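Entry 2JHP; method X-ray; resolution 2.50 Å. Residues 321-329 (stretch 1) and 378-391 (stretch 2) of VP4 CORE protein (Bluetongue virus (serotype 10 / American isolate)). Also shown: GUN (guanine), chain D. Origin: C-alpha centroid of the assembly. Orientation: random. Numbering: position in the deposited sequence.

Stretch 1 321-329: TYLFPQPGA
Stretch 2, residues 378-391: RGRFLKKRLFEHLH

The centre of the contact is apolar: Leu386, pointing toward stretch 1 from the helix (chi1 -72°, chi2 170°), lays its CD2 over one face of the Phe324 ring, 3.6 Å from the centroid and 19° off the normal, a CH-pi contact with CD2 of Leu386 3.5 Å from CD2 of Phe324. The Phe324 ring (chi1 34°, between wells; chi2 55°) meets Leu390 at its edge, CE2 of Phe324 4.2 Å from CD2 of Leu390; Leu390 is m,t. One turn earlier than Leu386, Leu382 (t,p) brings CD2 to 3.8 Å from CB of Pro325 and 4.1 Å from CD of Pro327, while CD of Pro327 lies 3.9 Å from CD1 of Leu386; these methyl groups pack on the proline rings by van der Waals contact. Both prolines have C-gamma exo puckers, and CG of Pro327 also rests 3.8 Å from CA of Lys383.

The backbones run nearly antiparallel: the strand through Tyr322-Phe324 (phi/psi near -130/150) and the helix from Arg380 (near -63/-45) make 167°, axes 12.0 Å apart at closest. CA-CA distances narrow from 10.2 Å (Tyr322-Leu390) through 8.6 Å (Phe324-Leu386) to 4.0 Å (Pro327-Gly379). Gln326 to Ala329 form a type II turn, with Gly328 at 79/4 and a weak Ala329 N to Gln326 O bond of 3.4 Å. Gly379, the N-cap at 132/-25, permits the close approach: a CB there would clash with Gly328 N. Gly379 O accepts from Lys383 N at 2.7 Å, opening the helical ladder.

At the polar edges no hydrogen bond crosses. Tyr322 (m, chi2 123°) and His389 (t, chi2 -117°) form an oblique aromatic pair, centroids 5.3 Å apart and planes at 49°; Tyr322 OH, hydrogen-bonded elsewhere in the structure, touches the His389 ring edge, 3.4 Å from His389 CE1. By the turn, Gly328 N approaches Arg378 O at 3.5 Å, a polar contact only.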

# COMPACT_ATOMS: atom_id res chain seq x y z
N THR A 321 7.64 22.42 -19.11
CA THR A 321 8.41 21.62 -18.17
C THR A 321 8.54 20.21 -18.77
O THR A 321 9.65 19.71 -18.95
CB THR A 321 7.75 21.59 -16.76
OG1 THR A 321 7.83 22.89 -16.15
CG2 THR A 321 8.42 20.56 -15.85
N TYR A 322 7.41 19.59 -19.09
CA TYR A 322 7.42 18.30 -19.79
C TYR A 322 6.45 18.31 -20.95
O TYR A 322 5.49 19.08 -20.97
CB TYR A 322 7.05 17.14 -18.86
CG TYR A 322 7.89 16.94 -17.62
CD1 TYR A 322 7.31 16.96 -16.36
CD2 TYR A 322 9.27 16.71 -17.70
CE1 TYR A 322 8.08 16.76 -15.21
CE2 TYR A 322 10.04 16.52 -16.56
CZ TYR A 322 9.44 16.54 -15.32
OH TYR A 322 10.20 16.35 -14.19
N LEU A 323 6.71 17.45 -21.93
CA LEU A 323 5.72 17.07 -22.93
C LEU A 323 5.54 15.56 -22.84
O LEU A 323 6.51 14.80 -22.85
CB LEU A 323 6.16 17.47 -24.34
CG LEU A 323 6.48 18.95 -24.64
CD1 LEU A 323 7.17 19.09 -26.00
CD2 LEU A 323 5.23 19.82 -24.58
N PHE A 324 4.29 15.11 -22.72
CA PHE A 324 4.07 13.67 -22.69
C PHE A 324 2.88 13.16 -23.47
O PHE A 324 1.99 13.93 -23.82
CB PHE A 324 4.07 13.12 -21.26
CG PHE A 324 3.50 14.04 -20.23
CD1 PHE A 324 2.23 14.58 -20.38
CD2 PHE A 324 4.23 14.34 -19.08
CE1 PHE A 324 1.69 15.42 -19.41
CE2 PHE A 324 3.71 15.17 -18.10
CZ PHE A 324 2.44 15.71 -18.25
N PRO A 325 2.89 11.85 -23.75
CA PRO A 325 1.79 11.22 -24.49
C PRO A 325 0.51 11.21 -23.67
O PRO A 325 0.55 11.36 -22.44
CB PRO A 325 2.30 9.79 -24.72
CG PRO A 325 3.77 9.82 -24.43
CD PRO A 325 3.94 10.88 -23.39
N GLN A 326 -0.61 11.04 -24.35
CA GLN A 326 -1.93 11.10 -23.73
C GLN A 326 -2.56 9.72 -23.64
O GLN A 326 -2.76 9.06 -24.66
CB GLN A 326 -2.86 12.02 -24.52
CG GLN A 326 -2.28 13.40 -24.78
CD GLN A 326 -3.34 14.36 -25.25
OE1 GLN A 326 -4.28 14.66 -24.52
NE2 GLN A 326 -3.19 14.86 -26.46
N PRO A 327 -2.88 9.28 -22.41
CA PRO A 327 -3.60 8.02 -22.21
C PRO A 327 -4.96 8.09 -22.88
O PRO A 327 -5.64 9.11 -22.79
CB PRO A 327 -3.76 7.94 -20.69
CG PRO A 327 -2.80 8.89 -20.13
CD PRO A 327 -2.57 9.95 -21.14
N GLY A 328 -5.35 7.00 -23.56
CA GLY A 328 -6.66 6.89 -24.20
C GLY A 328 -6.80 7.61 -25.53
O GLY A 328 -7.89 7.65 -26.11
N ALA A 329 -5.70 8.18 -26.01
CA ALA A 329 -5.69 8.89 -27.29
C ALA A 329 -5.49 7.91 -28.44
O ALA A 329 -4.87 6.86 -28.27
CB ALA A 329 -4.62 9.97 -27.29
N ARG A 378 -4.30 1.42 -25.36
CA ARG A 378 -3.20 1.76 -24.44
C ARG A 378 -3.60 2.86 -23.47
O ARG A 378 -4.59 3.55 -23.67
CB ARG A 378 -1.93 2.16 -25.21
CG ARG A 378 -1.35 1.04 -26.11
CD ARG A 378 -0.00 1.42 -26.74
NE ARG A 378 0.99 1.85 -25.73
CZ ARG A 378 1.84 1.05 -25.09
NH1 ARG A 378 1.87 -0.25 -25.33
NH2 ARG A 378 2.68 1.56 -24.21
N GLY A 379 -2.83 3.00 -22.40
CA GLY A 379 -2.98 4.17 -21.55
C GLY A 379 -3.08 3.95 -20.05
O GLY A 379 -2.75 4.86 -19.29
N ARG A 380 -3.53 2.77 -19.63
CA ARG A 380 -3.81 2.53 -18.21
C ARG A 380 -2.60 2.78 -17.33
O ARG A 380 -2.65 3.56 -16.38
CB ARG A 380 -4.38 1.12 -17.98
CG ARG A 380 -4.66 0.77 -16.53
CD ARG A 380 -5.54 -0.46 -16.42
NE ARG A 380 -5.66 -0.91 -15.04
CZ ARG A 380 -5.11 -2.02 -14.55
NH1 ARG A 380 -4.40 -2.82 -15.33
NH2 ARG A 380 -5.28 -2.33 -13.27
N PHE A 381 -1.50 2.13 -17.68
CA PHE A 381 -0.26 2.26 -16.93
C PHE A 381 0.47 3.58 -17.21
O PHE A 381 1.20 4.08 -16.36
CB PHE A 381 0.62 1.04 -17.17
CG PHE A 381 -0.01 -0.25 -16.71
CD1 PHE A 381 -0.32 -1.26 -17.62
CD2 PHE A 381 -0.30 -0.45 -15.36
CE1 PHE A 381 -0.91 -2.45 -17.20
CE2 PHE A 381 -0.89 -1.64 -14.92
CZ PHE A 381 -1.19 -2.64 -15.85
N LEU A 382 0.26 4.14 -18.40
CA LEU A 382 0.76 5.49 -18.66
C LEU A 382 0.08 6.46 -17.70
O LEU A 382 0.74 7.23 -17.00
CB LEU A 382 0.56 5.91 -20.13
CG LEU A 382 1.02 7.33 -20.51
CD1 LEU A 382 2.51 7.57 -20.16
CD2 LEU A 382 0.77 7.64 -21.96
N LYS A 383 -1.25 6.41 -17.64
CA LYS A 383 -2.00 7.27 -16.74
C LYS A 383 -1.48 7.15 -15.31
O LYS A 383 -1.18 8.16 -14.69
CB LYS A 383 -3.49 6.96 -16.80
CG LYS A 383 -4.34 8.09 -16.27
CD LYS A 383 -5.80 7.94 -16.63
CE LYS A 383 -6.48 6.88 -15.80
NZ LYS A 383 -7.91 6.74 -16.19
N LYS A 384 -1.35 5.93 -14.81
CA LYS A 384 -0.80 5.70 -13.47
C LYS A 384 0.50 6.45 -13.25
O LYS A 384 0.61 7.26 -12.32
CB LYS A 384 -0.59 4.19 -13.22
CG LYS A 384 -0.39 3.81 -11.76
CD LYS A 384 -0.57 2.30 -11.56
CE LYS A 384 0.21 1.77 -10.35
NZ LYS A 384 1.69 1.75 -10.58
N ARG A 385 1.47 6.20 -14.13
CA ARG A 385 2.82 6.76 -14.07
C ARG A 385 2.89 8.28 -14.18
O ARG A 385 3.78 8.90 -13.59
CB ARG A 385 3.67 6.16 -15.18
CG ARG A 385 4.17 4.77 -14.92
CD ARG A 385 5.38 4.53 -15.78
NE ARG A 385 5.52 3.15 -16.23
CZ ARG A 385 6.33 2.77 -17.22
NH1 ARG A 385 7.07 3.68 -17.85
NH2 ARG A 385 6.40 1.50 -17.57
N LEU A 386 1.99 8.88 -14.95
CA LEU A 386 1.92 10.33 -15.04
C LEU A 386 1.46 10.87 -13.67
O LEU A 386 2.10 11.72 -13.08
CB LEU A 386 0.96 10.76 -16.16
CG LEU A 386 1.34 10.59 -17.64
CD1 LEU A 386 0.15 10.86 -18.56
CD2 LEU A 386 2.50 11.49 -18.03
N PHE A 387 0.35 10.33 -13.19
CA PHE A 387 -0.20 10.67 -11.90
C PHE A 387 0.87 10.66 -10.81
O PHE A 387 1.04 11.66 -10.10
CB PHE A 387 -1.31 9.66 -11.54
CG PHE A 387 -2.13 10.06 -10.36
CD1 PHE A 387 -2.76 11.29 -10.32
CD2 PHE A 387 -2.31 9.17 -9.30
CE1 PHE A 387 -3.54 11.65 -9.24
CE2 PHE A 387 -3.11 9.52 -8.21
CZ PHE A 387 -3.72 10.76 -8.18
N GLU A 388 1.60 9.55 -10.69
CA GLU A 388 2.62 9.37 -9.66
C GLU A 388 3.81 10.31 -9.84
O GLU A 388 4.42 10.75 -8.87
CB GLU A 388 3.13 7.93 -9.67
CG GLU A 388 2.08 6.88 -9.24
CD GLU A 388 2.47 5.45 -9.60
OE1 GLU A 388 3.41 5.25 -10.41
OE2 GLU A 388 1.83 4.51 -9.07
N HIS A 389 4.13 10.62 -11.09
CA HIS A 389 5.28 11.44 -11.35
C HIS A 389 5.00 12.90 -11.05
O HIS A 389 5.88 13.63 -10.56
CB HIS A 389 5.78 11.26 -12.78
CG HIS A 389 7.09 11.95 -13.02
ND1 HIS A 389 7.24 12.97 -13.93
CD2 HIS A 389 8.30 11.80 -12.42
CE1 HIS A 389 8.49 13.40 -13.91
NE2 HIS A 389 9.15 12.71 -13.00
N LEU A 390 3.79 13.34 -11.34
CA LEU A 390 3.42 14.72 -11.14
C LEU A 390 3.22 15.05 -9.65
O LEU A 390 3.57 16.16 -9.21
CB LEU A 390 2.17 15.08 -11.96
CG LEU A 390 2.34 15.07 -13.49
CD1 LEU A 390 1.05 15.42 -14.19
CD2 LEU A 390 3.46 16.00 -13.99
N HIS A 391 2.72 14.08 -8.89
CA HIS A 391 2.14 14.36 -7.58
C HIS A 391 2.87 13.73 -6.39
O HIS A 391 2.39 13.86 -5.26
CB HIS A 391 0.65 13.95 -7.58
CG HIS A 391 -0.16 14.62 -8.64
ND1 HIS A 391 -0.28 15.99 -8.73
CD2 HIS A 391 -0.88 14.12 -9.67
CE1 HIS A 391 -1.04 16.30 -9.76
NE2 HIS A 391 -1.42 15.18 -10.35
N9 GUN D . -4.19 4.91 -11.35
C8 GUN D . -4.65 4.45 -10.18
N7 GUN D . -5.35 5.40 -9.57
C5 GUN D . -5.33 6.48 -10.34
C6 GUN D . -5.89 7.75 -10.20
O6 GUN D . -6.55 8.04 -9.19
N1 GUN D . -5.69 8.69 -11.22
C2 GUN D . -4.92 8.30 -12.35
N2 GUN D . -4.71 9.16 -13.33
N3 GUN D . -4.40 7.06 -12.46
C4 GUN D . -4.59 6.16 -11.48